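Long-range contacts in penicillin-binding protein PbpB (Mycobacterium tuberculosis, PDB 6KGH), which synthesises cross-linked peptidoglycan from lipid intermediates, building the bacterial cell wall, and binds penicillin: residues P259-P264 against T389-T394; H219-V224 against I513-P518; V356-E361 against P409-A414. All coordinates share one frame; numbering follows the deposited sequence.

All three contacts lie in the penicillin-binding transpeptidase domain. Contact 2 (219-224 with 513-518) pairs two neighbouring strands of its antiparallel sheet, and contact 1 (259-264 with 389-394) lies on that sheet, where Leu-390 packs on Ser-222; their centres are about 11 Å apart. Contact 3 (356-361 with 409-414) touches contact 1 through Leu-391, which meets Val-356 and Pro-409, with centres about 12 Å apart. Contacts 2 and 3 do not touch. Along the chain, contact 2 closes a loop that holds both others, whose segments alternate. Strands 221-227 and 509-516 thus pair although the chain between them leaves the sheet to form contacts 1 and 3.

Contact 1 of 3, residues P259-P264 against T389-T394; sequences PAVSSP and TLLQMT. With NA (sodium ion), chain E.
Ala-260 and Leu-391 join two helices in a buried contact, where the short helix 259-262 meets the first turn of helix 390-401 against the antiparallel sheet of the transpeptidase domain. The direct bond is from Leu-391 N to Ala-260 O, 3.2 Å long with 151° at the hydrogen, the donor tilted a little from the carbonyl plane. It takes an N-H from the start of one helix, where no preceding turn supplies an acceptor, and gives it a carbonyl of the other. A water does the same for Leu-390 N, accepting from it at 3.0 Å while donating to Pro-259 O and Ser-263 O.

Thr-389 sits at the N-cap and forms a capping box with Gln-392: Gln-392 N donates to Thr-389 OG1 in a nearly straight bond of 3.1 Å, and Thr-389 N returns one to Gln-392 OE1. With OG1 between the backbone N and the carbonyl carbon (chi1 64°), the threonine puts its hydroxyl over the helix start and its methyl against the other segment, CG2 lying 3.3 Å from Val-261 O. Gln-392 OE1 also binds the sodium ion at 2.9 Å, while its NE2 donates to Gln-352 O and Ala-363 O, which fixes the amide's rotation.

Apolar contact fills in around these bonds. Val-261 CG1 and Leu-391 CD2 meet at 3.9 Å, the two side chains side by side and pointing the same way, and Ala-260 CB faces Leu-390 CB. Met-236 and Val-224, from strands 233-238 and 221-227, cover the sheet side. Here a capped helix start is docked on a short helix, within the layered helix-and-sheet core of a penicillin-binding transpeptidase domain.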
loop_
_atom_site.group_PDB
_atom_site.type_symbol
_atom_site.label_atom_id
_atom_site.label_comp_id
_atom_site.label_asym_id
_atom_site.label_seq_id
_atom_site.Cartn_x
_atom_site.Cartn_y
_atom_site.Cartn_z
ATOM N N PRO A 259 -5.290 -6.692 -7.460
ATOM C CA PRO A 259 -5.486 -5.239 -7.599
ATOM C C PRO A 259 -4.469 -4.395 -6.857
ATOM O O PRO A 259 -4.196 -3.274 -7.301
ATOM C CB PRO A 259 -6.905 -5.004 -7.044
ATOM C CG PRO A 259 -7.292 -6.248 -6.369
ATOM C CD PRO A 259 -6.514 -7.371 -6.991
ATOM N N ALA A 260 -3.902 -4.893 -5.747
ATOM C CA ALA A 260 -2.918 -4.108 -5.000
ATOM C C ALA A 260 -1.771 -3.643 -5.891
ATOM O O ALA A 260 -1.164 -2.606 -5.621
ATOM C CB ALA A 260 -2.343 -4.913 -3.822
ATOM N N VAL A 261 -1.467 -4.379 -6.961
ATOM C CA VAL A 261 -0.438 -3.939 -7.894
ATOM C C VAL A 261 -0.980 -3.598 -9.277
ATOM O O VAL A 261 -0.316 -2.849 -10.008
ATOM C CB VAL A 261 0.702 -4.973 -8.008
ATOM C CG1 VAL A 261 1.173 -5.392 -6.605
ATOM C CG2 VAL A 261 0.244 -6.182 -8.810
ATOM N N SER A 262 -2.163 -4.108 -9.660
ATOM C CA SER A 262 -2.669 -3.925 -11.017
ATOM C C SER A 262 -3.572 -2.710 -11.212
ATOM O O SER A 262 -3.770 -2.294 -12.359
ATOM C CB SER A 262 -3.474 -5.149 -11.456
ATOM O OG SER A 262 -4.732 -5.114 -10.812
ATOM N N SER A 263 -4.168 -2.153 -10.158
ATOM C CA SER A 263 -5.339 -1.284 -10.325
ATOM C C SER A 263 -5.132 0.058 -9.641
ATOM O O SER A 263 -5.490 0.216 -8.476
ATOM C CB SER A 263 -6.598 -1.975 -9.785
ATOM O OG SER A 263 -6.721 -3.258 -10.390
ATOM N N PRO A 264 -4.583 1.054 -10.340
ATOM C CA PRO A 264 -4.281 2.329 -9.676
ATOM C C PRO A 264 -5.541 3.129 -9.408
ATOM O O PRO A 264 -6.596 2.912 -10.005
ATOM C CB PRO A 264 -3.362 3.053 -10.672
ATOM C CG PRO A 264 -3.770 2.487 -12.027
ATOM C CD PRO A 264 -4.141 1.037 -11.747
ATOM N N THR A 389 -0.903 2.776 -7.466
ATOM C CA THR A 389 -1.354 1.523 -6.894
ATOM C C THR A 389 -1.255 1.574 -5.374
ATOM O O THR A 389 -0.582 2.433 -4.791
ATOM C CB THR A 389 -0.524 0.354 -7.433
ATOM O OG1 THR A 389 0.829 0.516 -7.008
ATOM C CG2 THR A 389 -0.570 0.307 -8.967
ATOM N N LEU A 390 -1.929 0.622 -4.729
ATOM C CA LEU A 390 -1.805 0.484 -3.281
ATOM C C LEU A 390 -0.355 0.237 -2.879
ATOM O O LEU A 390 0.096 0.707 -1.831
ATOM C CB LEU A 390 -2.697 -0.670 -2.787
ATOM C CG LEU A 390 -2.744 -0.828 -1.257
ATOM C CD1 LEU A 390 -3.205 0.485 -0.600
ATOM C CD2 LEU A 390 -3.669 -1.974 -0.825
ATOM N N LEU A 391 0.376 -0.547 -3.676
ATOM C CA LEU A 391 1.767 -0.845 -3.344
ATOM C C LEU A 391 2.631 0.410 -3.416
ATOM O O LEU A 391 3.445 0.672 -2.517
ATOM C CB LEU A 391 2.310 -1.931 -4.282
ATOM C CG LEU A 391 3.757 -2.379 -4.001
ATOM C CD1 LEU A 391 3.911 -3.009 -2.615
ATOM C CD2 LEU A 391 4.164 -3.369 -5.079
ATOM N N GLN A 392 2.468 1.196 -4.487
ATOM C CA GLN A 392 3.178 2.470 -4.584
ATOM C C GLN A 392 2.840 3.375 -3.411
ATOM O O GLN A 392 3.729 4.031 -2.849
ATOM C CB GLN A 392 2.825 3.183 -5.890
ATOM C CG GLN A 392 3.353 2.530 -7.151
ATOM C CD GLN A 392 2.903 3.277 -8.394
ATOM O OE1 GLN A 392 1.762 3.725 -8.471
ATOM N NE2 GLN A 392 3.806 3.452 -9.354
ATOM N N MET A 393 1.549 3.456 -3.057
ATOM C CA MET A 393 1.123 4.282 -1.927
ATOM C C MET A 393 1.816 3.836 -0.652
ATOM O O MET A 393 2.395 4.652 0.082
ATOM C CB MET A 393 -0.411 4.202 -1.765
ATOM C CG MET A 393 -0.973 5.059 -0.615
ATOM S SD MET A 393 -2.705 4.676 -0.254
ATOM C CE MET A 393 -2.565 3.499 1.060
ATOM N N THR A 394 1.779 2.527 -0.378
ATOM C CA THR A 394 2.437 1.998 0.816
ATOM C C THR A 394 3.952 2.170 0.746
ATOM O O THR A 394 4.594 2.422 1.773
ATOM C CB THR A 394 2.054 0.525 0.995
ATOM O OG1 THR A 394 0.636 0.399 0.825
ATOM C CG2 THR A 394 2.404 0.027 2.384
HETATM NA NA NA E . 2.212 6.420 -9.309
HETATM O O HOH W 1 -4.043 -0.637 -6.363
#

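Contact 2 of 3, residues H219-V224 against I513-P518; sequences HNVSAV and IMLDNP
Ser-222 and Met-514 are a hydrogen-bonded pair of an antiparallel ladder, where strands 221-227 and 509-516 run side by side in the sheet of the transpeptidase domain. Ser-222 N donates to Met-514 O, and Met-514 N returns a 3.0 Å bond to Ser-222 O. The axes of the short segments 221-224 and 513-516 approach to 4.9 Å, and their N-to-C directions are 172° apart. Val-221 with Leu-515 and Ala-223 with Ile-513 are the flanking non-hydrogen-bonded pairs, and Val-221 CA lies 3.4 Å from Met-514 O in a CA-H...O contact. Past Val-221 and Leu-515 two more backbone bonds follow, Asp-516 N to Asn-220 O and His-219 N to Asp-516 O at 2.9 Å.

One face carries Val-221, Leu-515, Ala-223 and Ile-513. Val-221 CG1, anti to the backbone N (chi1 177°), runs alongside Leu-515 to meet its CD1 at 3.7 Å, and helix 199-216 covers this face through Val-209. The other face carries Ser-222, on which Leu-390 of helix 390-401 packs, and Met-514, which meets Phe-265 and Trp-495. There a water lies 2.9 Å from Ser-222 OG and donates a longer bond to Met-514 O.

At the strand end the His-219 ring and the Asp-516 carboxylate come together obliquely, their planes 59° apart, with ND1 3.5 Å from OD1; Asn-517 CB lies over one face of the ring. Asp-516 OD1 is bonded by Gln-481 NE2, which ties the carboxylate to strand 473-483. Pairing of this sheet's first strand along the chain with its last, between helices on both faces, is typical of the transpeptidase fold shared with beta-lactamases.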
loop_
_atom_site.group_PDB
_atom_site.type_symbol
_atom_site.label_atom_id
_atom_site.label_comp_id
_atom_site.label_asym_id
_atom_site.label_seq_id
_atom_site.Cartn_x
_atom_site.Cartn_y
_atom_site.Cartn_z
ATOM N N HIS A 219 -17.054 -1.661 -2.623
ATOM C CA HIS A 219 -17.011 -2.547 -3.788
ATOM C C HIS A 219 -15.891 -3.565 -3.649
ATOM O O HIS A 219 -15.988 -4.687 -4.159
ATOM C CB HIS A 219 -16.744 -1.778 -5.090
ATOM C CG HIS A 219 -17.767 -0.759 -5.467
ATOM N ND1 HIS A 219 -17.551 0.138 -6.496
ATOM C CD2 HIS A 219 -19.007 -0.494 -4.987
ATOM C CE1 HIS A 219 -18.606 0.921 -6.622
ATOM N NE2 HIS A 219 -19.504 0.558 -5.721
ATOM N N ASN A 220 -14.773 -3.149 -3.060
ATOM C CA ASN A 220 -13.616 -4.015 -2.862
ATOM C C ASN A 220 -12.708 -3.356 -1.836
ATOM O O ASN A 220 -12.797 -2.154 -1.586
ATOM C CB ASN A 220 -12.861 -4.304 -4.167
ATOM C CG ASN A 220 -12.655 -3.073 -5.015
ATOM O OD1 ASN A 220 -13.444 -2.771 -5.930
ATOM N ND2 ASN A 220 -11.599 -2.337 -4.712
ATOM N N VAL A 221 -11.868 -4.172 -1.207
ATOM C CA VAL A 221 -10.938 -3.709 -0.185
ATOM C C VAL A 221 -9.617 -4.417 -0.449
ATOM O O VAL A 221 -9.595 -5.558 -0.914
ATOM C CB VAL A 221 -11.454 -3.990 1.255
ATOM C CG1 VAL A 221 -10.415 -3.554 2.349
ATOM C CG2 VAL A 221 -12.812 -3.294 1.505
ATOM N N SER A 222 -8.512 -3.721 -0.175
ATOM C CA SER A 222 -7.193 -4.311 -0.310
ATOM C C SER A 222 -6.286 -3.704 0.753
ATOM O O SER A 222 -6.552 -2.621 1.277
ATOM C CB SER A 222 -6.619 -4.097 -1.717
ATOM O OG SER A 222 -6.752 -2.745 -2.112
ATOM N N ALA A 223 -5.217 -4.429 1.073
ATOM C CA ALA A 223 -4.268 -3.997 2.087
ATOM C C ALA A 223 -2.900 -4.581 1.753
ATOM O O ALA A 223 -2.791 -5.666 1.171
ATOM C CB ALA A 223 -4.703 -4.398 3.514
ATOM N N VAL A 224 -1.860 -3.832 2.115
ATOM C CA VAL A 224 -0.466 -4.229 1.931
ATOM C C VAL A 224 0.264 -3.956 3.234
ATOM O O VAL A 224 0.092 -2.885 3.834
ATOM C CB VAL A 224 0.210 -3.461 0.775
ATOM C CG1 VAL A 224 1.729 -3.734 0.769
ATOM C CG2 VAL A 224 -0.406 -3.867 -0.586
ATOM N N ILE A 513 -3.993 0.671 3.088
ATOM C CA ILE A 513 -5.356 0.163 2.947
ATOM C C ILE A 513 -6.085 1.024 1.929
ATOM O O ILE A 513 -5.972 2.251 1.957
ATOM C CB ILE A 513 -6.113 0.211 4.296
ATOM C CG1 ILE A 513 -5.452 -0.726 5.316
ATOM C CG2 ILE A 513 -7.589 -0.124 4.104
ATOM C CD1 ILE A 513 -5.737 -0.355 6.758
ATOM N N MET A 514 -6.876 0.398 1.064
ATOM C CA MET A 514 -7.811 1.147 0.234
ATOM C C MET A 514 -9.185 0.492 0.289
ATOM O O MET A 514 -9.292 -0.737 0.205
ATOM C CB MET A 514 -7.321 1.248 -1.219
ATOM C CG MET A 514 -8.224 2.143 -2.085
ATOM S SD MET A 514 -9.633 1.272 -2.846
ATOM C CE MET A 514 -8.869 0.498 -4.274
ATOM N N LEU A 515 -10.222 1.324 0.440
ATOM C CA LEU A 515 -11.631 0.931 0.371
ATOM C C LEU A 515 -12.265 1.613 -0.829
ATOM O O LEU A 515 -12.180 2.833 -0.960
ATOM C CB LEU A 515 -12.398 1.359 1.625
ATOM C CG LEU A 515 -12.368 0.591 2.953
ATOM C CD1 LEU A 515 -11.024 0.024 3.216
ATOM C CD2 LEU A 515 -12.788 1.510 4.126
ATOM N N ASP A 516 -12.917 0.840 -1.689
ATOM C CA ASP A 516 -13.545 1.394 -2.883
ATOM C C ASP A 516 -14.983 1.781 -2.542
ATOM O O ASP A 516 -15.882 0.939 -2.538
ATOM C CB ASP A 516 -13.487 0.383 -4.020
ATOM C CG ASP A 516 -14.147 0.888 -5.299
ATOM O OD1 ASP A 516 -14.806 1.961 -5.300
ATOM O OD2 ASP A 516 -13.988 0.190 -6.314
ATOM N N ASN A 517 -15.194 3.064 -2.273
ATOM C CA ASN A 517 -16.516 3.629 -2.029
ATOM C C ASN A 517 -17.301 2.901 -0.934
ATOM O O ASN A 517 -18.375 2.357 -1.190
ATOM C CB ASN A 517 -17.328 3.673 -3.318
ATOM C CG ASN A 517 -18.477 4.668 -3.226
ATOM O OD1 ASN A 517 -18.321 5.766 -2.679
ATOM N ND2 ASN A 517 -19.630 4.289 -3.744
ATOM N N PRO A 518 -16.797 2.893 0.298
ATOM C CA PRO A 518 -17.550 2.271 1.390
ATOM C C PRO A 518 -18.764 3.112 1.756
ATOM O O PRO A 518 -18.773 4.336 1.599
ATOM C CB PRO A 518 -16.533 2.240 2.539
ATOM C CG PRO A 518 -15.705 3.472 2.296
ATOM C CD PRO A 518 -15.606 3.615 0.789
HETATM O O HOH W 2 -9.561 -2.166 -2.706
#

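Contact 3 of 3, residues V356-E361 against P409-A414; sequences VGLPGE and PRIIKA
Val-356 and Ile-411 bring a loop without regular secondary structure against the run of chain leading into strand 412-416. Ile-411 N donates to Val-356 O at 3.2 Å, with 157° at the hydrogen and the donor in the carbonyl plane. The same oxygen takes a 2.7 Å bond from a water, which in turn accepts from Ile-412 N, so that water bridges to the next amide. Val-356 CA sits 3.2 Å from Pro-409 O in a CA-H...O contact. Further along the loop, Leu-358 to Glu-361 form a type II beta turn.

Among the side chains, Leu-358 and Ile-411 cross at about a right angle: Leu-358 CG meets Ile-411 CG2 at 3.7 Å, and CD2 lies almost as near. With CG2 anti to the backbone N, Val-356 turns that methyl to Ile-411 CB, 4.2 Å away. Gly-357 takes a phi of 100°, a conformation that favours glycine, and its O meets Ile-412 CD1. A bend at chi2 (-67°) curls Arg-410 back over its own backbone, where NH1 bonds to Pro-409 O at 2.9 Å from above the carbonyl plane; NH1 also bonds to Thr-354 O, two residues before Val-356.

Val-233 and Met-236 of strand 233-238 form the floor under these residues. What results is a loop of the transpeptidase domain laid beside the entry to strand 412-416 of the mixed sheet, with strand 233-238 packed against both.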
loop_
_atom_site.group_PDB
_atom_site.type_symbol
_atom_site.label_atom_id
_atom_site.label_comp_id
_atom_site.label_asym_id
_atom_site.label_seq_id
_atom_site.Cartn_x
_atom_site.Cartn_y
_atom_site.Cartn_z
ATOM N N VAL A 356 8.443 -5.031 -8.139
ATOM C CA VAL A 356 8.231 -5.922 -6.997
ATOM C C VAL A 356 8.378 -7.403 -7.354
ATOM O O VAL A 356 8.647 -8.222 -6.473
ATOM C CB VAL A 356 6.837 -5.650 -6.383
ATOM C CG1 VAL A 356 5.742 -6.013 -7.384
ATOM C CG2 VAL A 356 6.645 -6.423 -5.075
ATOM N N GLY A 357 8.192 -7.773 -8.618
ATOM C CA GLY A 357 8.278 -9.157 -9.030
ATOM C C GLY A 357 6.951 -9.874 -9.199
ATOM O O GLY A 357 6.901 -11.100 -9.027
ATOM N N LEU A 358 5.878 -9.152 -9.523
ATOM C CA LEU A 358 4.542 -9.704 -9.681
ATOM C C LEU A 358 4.000 -9.341 -11.054
ATOM O O LEU A 358 4.240 -8.227 -11.528
ATOM C CB LEU A 358 3.589 -9.165 -8.578
ATOM C CG LEU A 358 3.870 -9.645 -7.142
ATOM C CD1 LEU A 358 3.296 -8.684 -6.090
ATOM C CD2 LEU A 358 3.378 -11.095 -6.913
ATOM N N PRO A 359 3.292 -10.250 -11.733
ATOM C CA PRO A 359 2.779 -9.915 -13.065
ATOM C C PRO A 359 1.647 -8.904 -12.978
ATOM O O PRO A 359 0.912 -8.847 -11.993
ATOM C CB PRO A 359 2.273 -11.261 -13.609
ATOM C CG PRO A 359 1.880 -12.036 -12.373
ATOM C CD PRO A 359 2.878 -11.595 -11.293
ATOM N N GLY A 360 1.511 -8.109 -14.035
ATOM C CA GLY A 360 0.420 -7.171 -14.139
ATOM C C GLY A 360 0.582 -5.901 -13.334
ATOM O O GLY A 360 -0.400 -5.184 -13.165
ATOM N N GLU A 361 1.786 -5.595 -12.832
ATOM C CA GLU A 361 1.961 -4.380 -12.041
ATOM C C GLU A 361 1.706 -3.139 -12.889
ATOM O O GLU A 361 2.294 -2.980 -13.962
ATOM C CB GLU A 361 3.376 -4.293 -11.437
ATOM C CG GLU A 361 3.468 -3.054 -10.516
ATOM C CD GLU A 361 4.829 -2.802 -9.888
ATOM O OE1 GLU A 361 5.814 -3.432 -10.304
ATOM O OE2 GLU A 361 4.908 -1.944 -8.976
ATOM N N PRO A 409 9.667 -2.201 -2.895
ATOM C CA PRO A 409 9.209 -3.458 -2.292
ATOM C C PRO A 409 9.514 -4.634 -3.200
ATOM O O PRO A 409 9.575 -4.490 -4.422
ATOM C CB PRO A 409 7.700 -3.242 -2.132
ATOM C CG PRO A 409 7.371 -2.172 -3.123
ATOM C CD PRO A 409 8.561 -1.293 -3.225
ATOM N N ARG A 410 9.749 -5.799 -2.574
ATOM C CA ARG A 410 10.023 -7.060 -3.258
ATOM C C ARG A 410 9.220 -8.163 -2.587
ATOM O O ARG A 410 9.077 -8.164 -1.360
ATOM C CB ARG A 410 11.539 -7.428 -3.197
ATOM C CG ARG A 410 12.451 -6.488 -3.968
ATOM C CD ARG A 410 12.170 -6.617 -5.441
ATOM N NE ARG A 410 13.027 -5.801 -6.301
ATOM C CZ ARG A 410 12.754 -4.572 -6.736
ATOM N NH1 ARG A 410 11.623 -3.947 -6.400
ATOM N NH2 ARG A 410 13.616 -3.964 -7.547
ATOM N N ILE A 411 8.717 -9.118 -3.382
ATOM C CA ILE A 411 7.957 -10.245 -2.838
ATOM C C ILE A 411 8.676 -11.580 -3.005
ATOM O O ILE A 411 8.305 -12.557 -2.329
ATOM C CB ILE A 411 6.531 -10.324 -3.436
ATOM C CG1 ILE A 411 5.614 -11.172 -2.540
ATOM C CG2 ILE A 411 6.535 -10.897 -4.865
ATOM C CD1 ILE A 411 4.137 -10.815 -2.682
ATOM N N ILE A 412 9.708 -11.651 -3.833
ATOM C CA ILE A 412 10.491 -12.867 -3.994
ATOM C C ILE A 412 11.718 -12.759 -3.095
ATOM O O ILE A 412 12.596 -11.929 -3.331
ATOM C CB ILE A 412 10.875 -13.091 -5.456
ATOM C CG1 ILE A 412 9.592 -13.251 -6.290
ATOM C CG2 ILE A 412 11.686 -14.352 -5.558
ATOM C CD1 ILE A 412 9.799 -13.158 -7.773
ATOM N N LYS A 413 11.783 -13.597 -2.056
ATOM C CA LYS A 413 12.918 -13.529 -1.137
ATOM C C LYS A 413 14.117 -14.334 -1.632
ATOM O O LYS A 413 15.263 -13.878 -1.522
ATOM C CB LYS A 413 12.513 -14.018 0.254
ATOM C CG LYS A 413 13.556 -13.684 1.321
ATOM C CD LYS A 413 13.046 -13.950 2.722
ATOM C CE LYS A 413 14.089 -13.521 3.774
ATOM N NZ LYS A 413 14.515 -12.091 3.640
ATOM N N ALA A 414 13.888 -15.528 -2.163
ATOM C CA ALA A 414 14.990 -16.413 -2.526
ATOM C C ALA A 414 14.446 -17.529 -3.412
ATOM O O ALA A 414 13.232 -17.702 -3.550
ATOM C CB ALA A 414 15.672 -16.973 -1.270
HETATM O O HOH W 3 10.674 -9.784 -5.709
#